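Local structure of cystathionine gamma-synthase (Xanthomonas oryzae pv. oryzae KACC 10331, 6LD7) at residues A321-F332 with D386-T397. The protein probably catalyses a pyridoxal phosphate-dependent step in methionine biosynthesis, forming cystathionine as a member of the trans-sulfuration enzyme family. The protein carries 1 engineered substitution. Numbering follows the deposited sequence.
Sequences AVRAFVDGLRYF and DLRAGLSRAEAT
Asp386 meets the turn that follows helix 319-327 with both carboxylate oxygens. Asp386 OD1 receives Arg330 N through its syn lone pair at 2.8 Å in a nearly straight bond (177°), whereas Tyr331 N reaches Asp386 OD2 at 2.7 Å from above the carboxylate plane. The Phe332 ring, turned only 20° from that plane, brings CD1 edge-on to OD2 as well. One residue on, Leu387 spreads CD2 between two aromatics: it makes an off-centre CH-pi contact with the Phe332 ring, approaching it obliquely, and touches Phe325 CZ, near that ring's plane, at 3.7 Å.

Segments 321-327 and 386-396 run roughly antiparallel, with axes 7.4 Å apart at closest approach. Gly390, having no side chain, brings its CA to a face of the Phe325 ring in a CH-pi contact, Gly390 CA lying 4.2 Å from the centroid. With CG anti to its backbone N (chi1 -179°), Phe325 lays the ring along helix 380-396, and Leu391 packs CD2 alongside CE2. Leu315 and Leu371 of the sheet strands also touch this ring, so the helices pair on the C-terminal domain's sheet.

Arg393 bends at chi3 and runs back along its own helix. Arg393 NH1 donates to Phe325 O at 2.7 Å, a bent bond with the acceptor in the guanidinium plane, while Ala389 O and Gly390 CA cover one face and Gly328 CA the other. Ala394 then meets Ala321, CB to CB at 4.0 Å, and Thr397 rests CG2 on Ala324 CB while its OG1 bonds back to Ala394 O.

Chemically, apolar contacts join the helices, while Asp386 and Arg393 give partners to backbone N-H and C=O groups near the end of helix 319-327 and in the turn after it; the two amide N-H groups would probably stabilise the charge of the buried Asp386 carboxylate.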
ATOM      1  N   ALA C 321      26.552  30.209 -16.664  1.00 44.40           N
ATOM      2  CA  ALA C 321      25.580  29.889 -17.737  1.00 45.30           C
ATOM      3  C   ALA C 321      24.717  28.725 -17.236  1.00 40.96           C
ATOM      4  O   ALA C 321      23.467  28.788 -17.365  1.00 38.98           O
ATOM      5  CB  ALA C 321      26.274  29.536 -19.024  1.00 44.52           C
ATOM      6  N   VAL C 322      25.355  27.776 -16.557  1.00 37.38           N
ATOM      7  CA  VAL C 322      24.639  26.612 -16.001  1.00 41.89           C
ATOM      8  C   VAL C 322      23.612  27.106 -14.974  1.00 38.53           C
ATOM      9  O   VAL C 322      22.491  26.624 -15.003  1.00 38.97           O
ATOM     10  CB  VAL C 322      25.635  25.560 -15.458  1.00 39.25           C
ATOM     11  CG1 VAL C 322      24.923  24.457 -14.706  1.00 39.07           C
ATOM     12  CG2 VAL C 322      26.435  24.961 -16.605  1.00 40.92           C
ATOM     13  N   ARG C 323      24.016  27.922 -14.017  1.00 38.55           N
ATOM     14  CA  ARG C 323      23.132  28.422 -12.946  1.00 39.63           C
ATOM     15  C   ARG C 323      21.984  29.151 -13.611  1.00 37.84           C
ATOM     16  O   ARG C 323      20.807  28.942 -13.171  1.00 39.87           O
ATOM     17  CB  ARG C 323      23.807  29.424 -12.012  1.00 43.02           C
ATOM     18  CG  ARG C 323      24.837  28.832 -11.066  1.00 48.41           C
ATOM     19  CD  ARG C 323      25.634  29.877 -10.242  1.00 47.09           C
ATOM     20  NE  ARG C 323      26.502  29.185  -9.291  1.00 51.44           N
ATOM     21  CZ  ARG C 323      26.110  28.840  -8.067  1.00 53.13           C
ATOM     22  NH1 ARG C 323      24.881  29.119  -7.676  1.00 52.64           N
ATOM     23  NH2 ARG C 323      26.920  28.217  -7.242  1.00 55.63           N
ATOM     24  N   ALA C 324      22.257  29.964 -14.635  1.00 35.18           N
ATOM     25  CA  ALA C 324      21.138  30.696 -15.287  1.00 37.50           C
ATOM     26  C   ALA C 324      20.208  29.679 -16.017  1.00 38.81           C
ATOM     27  O   ALA C 324      18.977  29.786 -15.922  1.00 36.78           O
ATOM     28  CB  ALA C 324      21.686  31.720 -16.224  1.00 36.68           C
ATOM     29  N   PHE C 325      20.777  28.686 -16.710  1.00 38.36           N
ATOM     30  CA  PHE C 325      19.991  27.700 -17.495  1.00 37.05           C
ATOM     31  C   PHE C 325      18.998  27.025 -16.535  1.00 37.56           C
ATOM     32  O   PHE C 325      17.798  26.983 -16.743  1.00 35.32           O
ATOM     33  CB  PHE C 325      20.938  26.712 -18.170  1.00 36.76           C
ATOM     34  CG  PHE C 325      20.263  25.663 -19.013  1.00 36.03           C
ATOM     35  CD1 PHE C 325      19.701  24.544 -18.446  1.00 35.85           C
ATOM     36  CD2 PHE C 325      20.185  25.803 -20.395  1.00 36.13           C
ATOM     37  CE1 PHE C 325      19.040  23.614 -19.247  1.00 37.06           C
ATOM     38  CE2 PHE C 325      19.529  24.868 -21.172  1.00 34.59           C
ATOM     39  CZ  PHE C 325      18.956  23.776 -20.605  1.00 32.90           C
ATOM     40  N   VAL C 326      19.530  26.463 -15.453  1.00 34.19           N
ATOM     41  CA  VAL C 326      18.822  25.591 -14.496  1.00 39.10           C
ATOM     42  C   VAL C 326      17.840  26.439 -13.705  1.00 40.29           C
ATOM     43  O   VAL C 326      16.797  25.941 -13.355  1.00 35.78           O
ATOM     44  CB  VAL C 326      19.915  24.910 -13.647  1.00 40.87           C
ATOM     45  CG1 VAL C 326      19.449  24.452 -12.325  1.00 42.72           C
ATOM     46  CG2 VAL C 326      20.537  23.789 -14.454  1.00 40.83           C
ATOM     47  N   ASP C 327      18.125  27.719 -13.546  1.00 44.52           N
ATOM     48  CA  ASP C 327      17.339  28.581 -12.644  1.00 50.46           C
ATOM     49  C   ASP C 327      15.859  28.493 -13.013  1.00 50.25           C
ATOM     50  O   ASP C 327      15.147  27.860 -12.273  1.00 73.90           O
ATOM     51  CB  ASP C 327      17.839  30.023 -12.618  1.00 63.52           C
ATOM     52  CG  ASP C 327      17.255  30.828 -11.471  1.00 58.68           C
ATOM     53  OD1 ASP C 327      16.393  30.289 -10.792  1.00 58.90           O
ATOM     54  OD2 ASP C 327      17.675  31.978 -11.280  1.00 69.08           O
ATOM     55  N   GLY C 328      15.311  29.089 -14.033  1.00 44.43           N
ATOM     56  CA  GLY C 328      13.828  28.877 -14.104  1.00 40.94           C
ATOM     57  C   GLY C 328      13.264  27.699 -14.939  1.00 43.35           C
ATOM     58  O   GLY C 328      12.151  27.856 -15.471  1.00 41.25           O
ATOM     59  N   LEU C 329      13.858  26.502 -14.990  1.00 36.85           N
ATOM     60  CA  LEU C 329      13.283  25.361 -15.741  1.00 34.50           C
ATOM     61  C   LEU C 329      11.943  24.973 -15.125  1.00 36.78           C
ATOM     62  O   LEU C 329      11.890  24.817 -13.898  1.00 37.81           O
ATOM     63  CB  LEU C 329      14.263  24.199 -15.647  1.00 37.37           C
ATOM     64  CG  LEU C 329      15.514  24.358 -16.503  1.00 34.59           C
ATOM     65  CD1 LEU C 329      16.446  23.204 -16.224  1.00 36.75           C
ATOM     66  CD2 LEU C 329      15.173  24.431 -17.978  1.00 35.03           C
ATOM     67  N   ARG C 330      10.867  24.917 -15.895  1.00 32.61           N
ATOM     68  CA  ARG C 330       9.530  24.555 -15.352  1.00 36.55           C
ATOM     69  C   ARG C 330       9.240  23.061 -15.465  1.00 33.64           C
ATOM     70  O   ARG C 330       8.412  22.557 -14.699  1.00 34.86           O
ATOM     71  CB  ARG C 330       8.463  25.357 -16.084  1.00 43.69           C
ATOM     72  CG  ARG C 330       8.754  26.860 -16.158  1.00 52.85           C
ATOM     73  CD  ARG C 330       7.607  27.602 -16.875  1.00 62.45           C
ATOM     74  NE  ARG C 330       6.477  27.581 -15.941  1.00 77.24           N
ATOM     75  CZ  ARG C 330       5.258  27.020 -16.107  1.00 82.57           C
ATOM     76  NH1 ARG C 330       4.860  26.464 -17.241  1.00 78.18           N
ATOM     77  NH2 ARG C 330       4.404  27.055 -15.101  1.00 86.83           N
ATOM     78  N   TYR C 331       9.910  22.322 -16.341  1.00 31.44           N
ATOM     79  CA  TYR C 331       9.457  20.936 -16.640  1.00 32.64           C
ATOM     80  C   TYR C 331      10.599  19.942 -16.469  1.00 33.10           C
ATOM     81  O   TYR C 331      10.397  18.769 -16.738  1.00 41.04           O
ATOM     82  CB  TYR C 331       8.809  20.858 -18.034  1.00 34.36           C
ATOM     83  CG  TYR C 331       7.734  21.880 -18.272  1.00 33.34           C
ATOM     84  CD1 TYR C 331       6.675  22.059 -17.375  1.00 35.66           C
ATOM     85  CD2 TYR C 331       7.726  22.592 -19.446  1.00 34.78           C
ATOM     86  CE1 TYR C 331       5.690  23.014 -17.599  1.00 37.08           C
ATOM     87  CE2 TYR C 331       6.763  23.553 -19.693  1.00 35.41           C
ATOM     88  CZ  TYR C 331       5.753  23.763 -18.774  1.00 37.31           C
ATOM     89  OH  TYR C 331       4.837  24.682 -19.157  1.00 44.97           O
ATOM     90  N   PHE C 332      11.755  20.369 -15.983  1.00 32.10           N
ATOM     91  CA  PHE C 332      12.891  19.476 -15.645  1.00 30.54           C
ATOM     92  C   PHE C 332      13.191  19.705 -14.164  1.00 33.39           C
ATOM     93  O   PHE C 332      13.472  20.821 -13.791  1.00 36.34           O
ATOM     94  CB  PHE C 332      14.136  19.799 -16.468  1.00 28.91           C
ATOM     95  CG  PHE C 332      14.075  19.458 -17.941  1.00 29.76           C
ATOM     96  CD1 PHE C 332      13.358  20.258 -18.833  1.00 30.03           C
ATOM     97  CD2 PHE C 332      14.557  18.256 -18.405  1.00 30.74           C
ATOM     98  CE1 PHE C 332      13.259  19.928 -20.166  1.00 29.13           C
ATOM     99  CE2 PHE C 332      14.449  17.913 -19.750  1.00 31.83           C
ATOM    100  CZ  PHE C 332      13.771  18.738 -20.612  1.00 29.57           C
ATOM    101  N   ASP C 386      10.706  24.983 -22.762  1.00 33.43           N
ATOM    102  CA  ASP C 386      11.514  25.063 -21.516  1.00 33.08           C
ATOM    103  C   ASP C 386      13.006  25.098 -21.828  1.00 31.39           C
ATOM    104  O   ASP C 386      13.704  25.988 -21.244  1.00 29.55           O
ATOM    105  CB  ASP C 386      11.162  23.910 -20.582  1.00 36.65           C
ATOM    106  CG  ASP C 386      11.271  24.200 -19.082  1.00 39.80           C
ATOM    107  OD1 ASP C 386      11.108  25.394 -18.663  1.00 39.78           O
ATOM    108  OD2 ASP C 386      11.487  23.201 -18.326  1.00 39.28           O
ATOM    109  N   LEU C 387      13.512  24.222 -22.704  1.00 31.29           N
ATOM    110  CA  LEU C 387      14.968  24.236 -23.010  1.00 31.51           C
ATOM    111  C   LEU C 387      15.394  25.496 -23.781  1.00 33.50           C
ATOM    112  O   LEU C 387      16.517  26.066 -23.489  1.00 31.13           O
ATOM    113  CB  LEU C 387      15.374  22.975 -23.755  1.00 33.22           C
ATOM    114  CG  LEU C 387      15.208  21.681 -22.976  1.00 35.60           C
ATOM    115  CD1 LEU C 387      15.328  20.504 -23.909  1.00 35.62           C
ATOM    116  CD2 LEU C 387      16.209  21.565 -21.837  1.00 37.34           C
ATOM    117  N   ARG C 388      14.631  25.901 -24.798  1.00 34.64           N
ATOM    118  CA  ARG C 388      14.917  27.200 -25.453  1.00 34.35           C
ATOM    119  C   ARG C 388      14.997  28.316 -24.419  1.00 32.79           C
ATOM    120  O   ARG C 388      15.837  29.152 -24.570  1.00 32.23           O
ATOM    121  CB  ARG C 388      13.838  27.613 -26.456  1.00 37.09           C
ATOM    122  CG  ARG C 388      13.881  26.795 -27.733  1.00 38.76           C
ATOM    123  CD  ARG C 388      12.953  27.452 -28.771  1.00 40.16           C
ATOM    124  NE  ARG C 388      12.668  26.327 -29.575  1.00 49.40           N
ATOM    125  CZ  ARG C 388      11.536  25.618 -29.605  1.00 42.05           C
ATOM    126  NH1 ARG C 388      10.418  25.975 -29.008  1.00 42.60           N
ATOM    127  NH2 ARG C 388      11.562  24.545 -30.340  1.00 47.54           N
ATOM    128  N   ALA C 389      14.095  28.436 -23.447  1.00 34.66           N
ATOM    129  CA  ALA C 389      14.185  29.602 -22.513  1.00 34.85           C
ATOM    130  C   ALA C 389      15.417  29.391 -21.607  1.00 36.25           C
ATOM    131  O   ALA C 389      16.132  30.364 -21.261  1.00 37.91           O
ATOM    132  CB  ALA C 389      12.875  29.822 -21.760  1.00 35.30           C
ATOM    133  N   GLY C 390      15.797  28.148 -21.340  1.00 32.09           N
ATOM    134  CA  GLY C 390      17.031  27.896 -20.570  1.00 32.90           C
ATOM    135  C   GLY C 390      18.278  28.318 -21.376  1.00 33.38           C
ATOM    136  O   GLY C 390      19.151  28.974 -20.829  1.00 32.30           O
ATOM    137  N   LEU C 391      18.338  27.992 -22.658  1.00 34.32           N
ATOM    138  CA  LEU C 391      19.510  28.329 -23.508  1.00 36.73           C
ATOM    139  C   LEU C 391      19.614  29.866 -23.663  1.00 41.18           C
ATOM    140  O   LEU C 391      20.720  30.429 -23.669  1.00 36.55           O
ATOM    141  CB  LEU C 391      19.281  27.648 -24.848  1.00 36.02           C
ATOM    142  CG  LEU C 391      19.471  26.128 -24.842  1.00 34.56           C
ATOM    143  CD1 LEU C 391      19.117  25.565 -26.202  1.00 35.63           C
ATOM    144  CD2 LEU C 391      20.886  25.744 -24.463  1.00 36.55           C
ATOM    145  N   SER C 392      18.465  30.528 -23.671  1.00 39.90           N
ATOM    146  CA  SER C 392      18.343  32.002 -23.727  1.00 44.10           C
ATOM    147  C   SER C 392      18.823  32.686 -22.431  1.00 44.96           C
ATOM    148  O   SER C 392      19.668  33.594 -22.504  1.00 42.79           O
ATOM    149  CB  SER C 392      16.923  32.289 -24.054  1.00 46.51           C
ATOM    150  OG  SER C 392      16.755  33.648 -24.087  1.00 51.29           O
ATOM    151  N   ARG C 393      18.399  32.214 -21.263  1.00 43.65           N
ATOM    152  CA  ARG C 393      18.974  32.709 -19.991  1.00 41.32           C
ATOM    153  C   ARG C 393      20.486  32.530 -19.965  1.00 41.90           C
ATOM    154  O   ARG C 393      21.199  33.515 -19.510  1.00 41.49           O
ATOM    155  CB  ARG C 393      18.492  31.970 -18.762  1.00 41.55           C
ATOM    156  CG  ARG C 393      17.082  32.290 -18.294  1.00 41.48           C
ATOM    157  CD  ARG C 393      16.916  31.306 -17.086  1.00 46.57           C
ATOM    158  NE  ARG C 393      15.693  30.807 -17.525  1.00 51.89           N
ATOM    159  CZ  ARG C 393      15.209  29.629 -17.760  1.00 41.50           C
ATOM    160  NH1 ARG C 393      15.709  28.465 -17.452  1.00 40.78           N
ATOM    161  NH2 ARG C 393      14.051  29.722 -18.345  1.00 42.28           N
ATOM    162  N   ALA C 394      20.976  31.360 -20.373  1.00 39.40           N
ATOM    163  CA  ALA C 394      22.434  31.083 -20.412  1.00 39.67           C
ATOM    164  C   ALA C 394      23.151  32.081 -21.345  1.00 39.46           C
ATOM    165  O   ALA C 394      24.208  32.549 -20.999  1.00 43.99           O
ATOM    166  CB  ALA C 394      22.723  29.677 -20.896  1.00 36.91           C
ATOM    167  N   GLU C 395      22.660  32.285 -22.552  1.00 41.82           N
ATOM    168  CA  GLU C 395      23.217  33.216 -23.541  1.00 47.75           C
ATOM    169  C   GLU C 395      23.364  34.628 -22.917  1.00 49.13           C
ATOM    170  O   GLU C 395      24.434  35.212 -23.087  1.00 44.85           O
ATOM    171  CB  GLU C 395      22.327  33.282 -24.769  1.00 53.57           C
ATOM    172  CG  GLU C 395      22.813  34.292 -25.792  1.00 65.10           C
ATOM    173  CD  GLU C 395      22.175  34.157 -27.162  1.00 69.40           C
ATOM    174  OE1 GLU C 395      22.577  34.904 -28.053  1.00 86.95           O
ATOM    175  OE2 GLU C 395      21.284  33.313 -27.342  1.00 78.94           O
ATOM    176  N   ALA C 396      22.404  35.074 -22.114  1.00 46.39           N
ATOM    177  CA  ALA C 396      22.381  36.416 -21.472  1.00 48.97           C
ATOM    178  C   ALA C 396      23.453  36.557 -20.372  1.00 49.01           C
ATOM    179  O   ALA C 396      23.721  37.687 -20.046  1.00 58.35           O
ATOM    180  CB  ALA C 396      21.005  36.710 -20.941  1.00 45.87           C
ATOM    181  N   THR C 397      24.070  35.498 -19.834  1.00 47.47           N
ATOM    182  CA  THR C 397      25.378  35.605 -19.137  1.00 52.04           C
ATOM    183  C   THR C 397      26.337  35.940 -20.289  1.00 60.49           C
ATOM    184  O   THR C 397      25.884  36.635 -21.164  1.00 73.66           O
ATOM    185  CB  THR C 397      25.567  34.376 -18.248  1.00 50.16           C
ATOM    186  OG1 THR C 397      25.915  33.240 -19.040  1.00 46.91           O
ATOM    187  CG2 THR C 397      24.341  34.092 -17.403  1.00 46.22           C
TER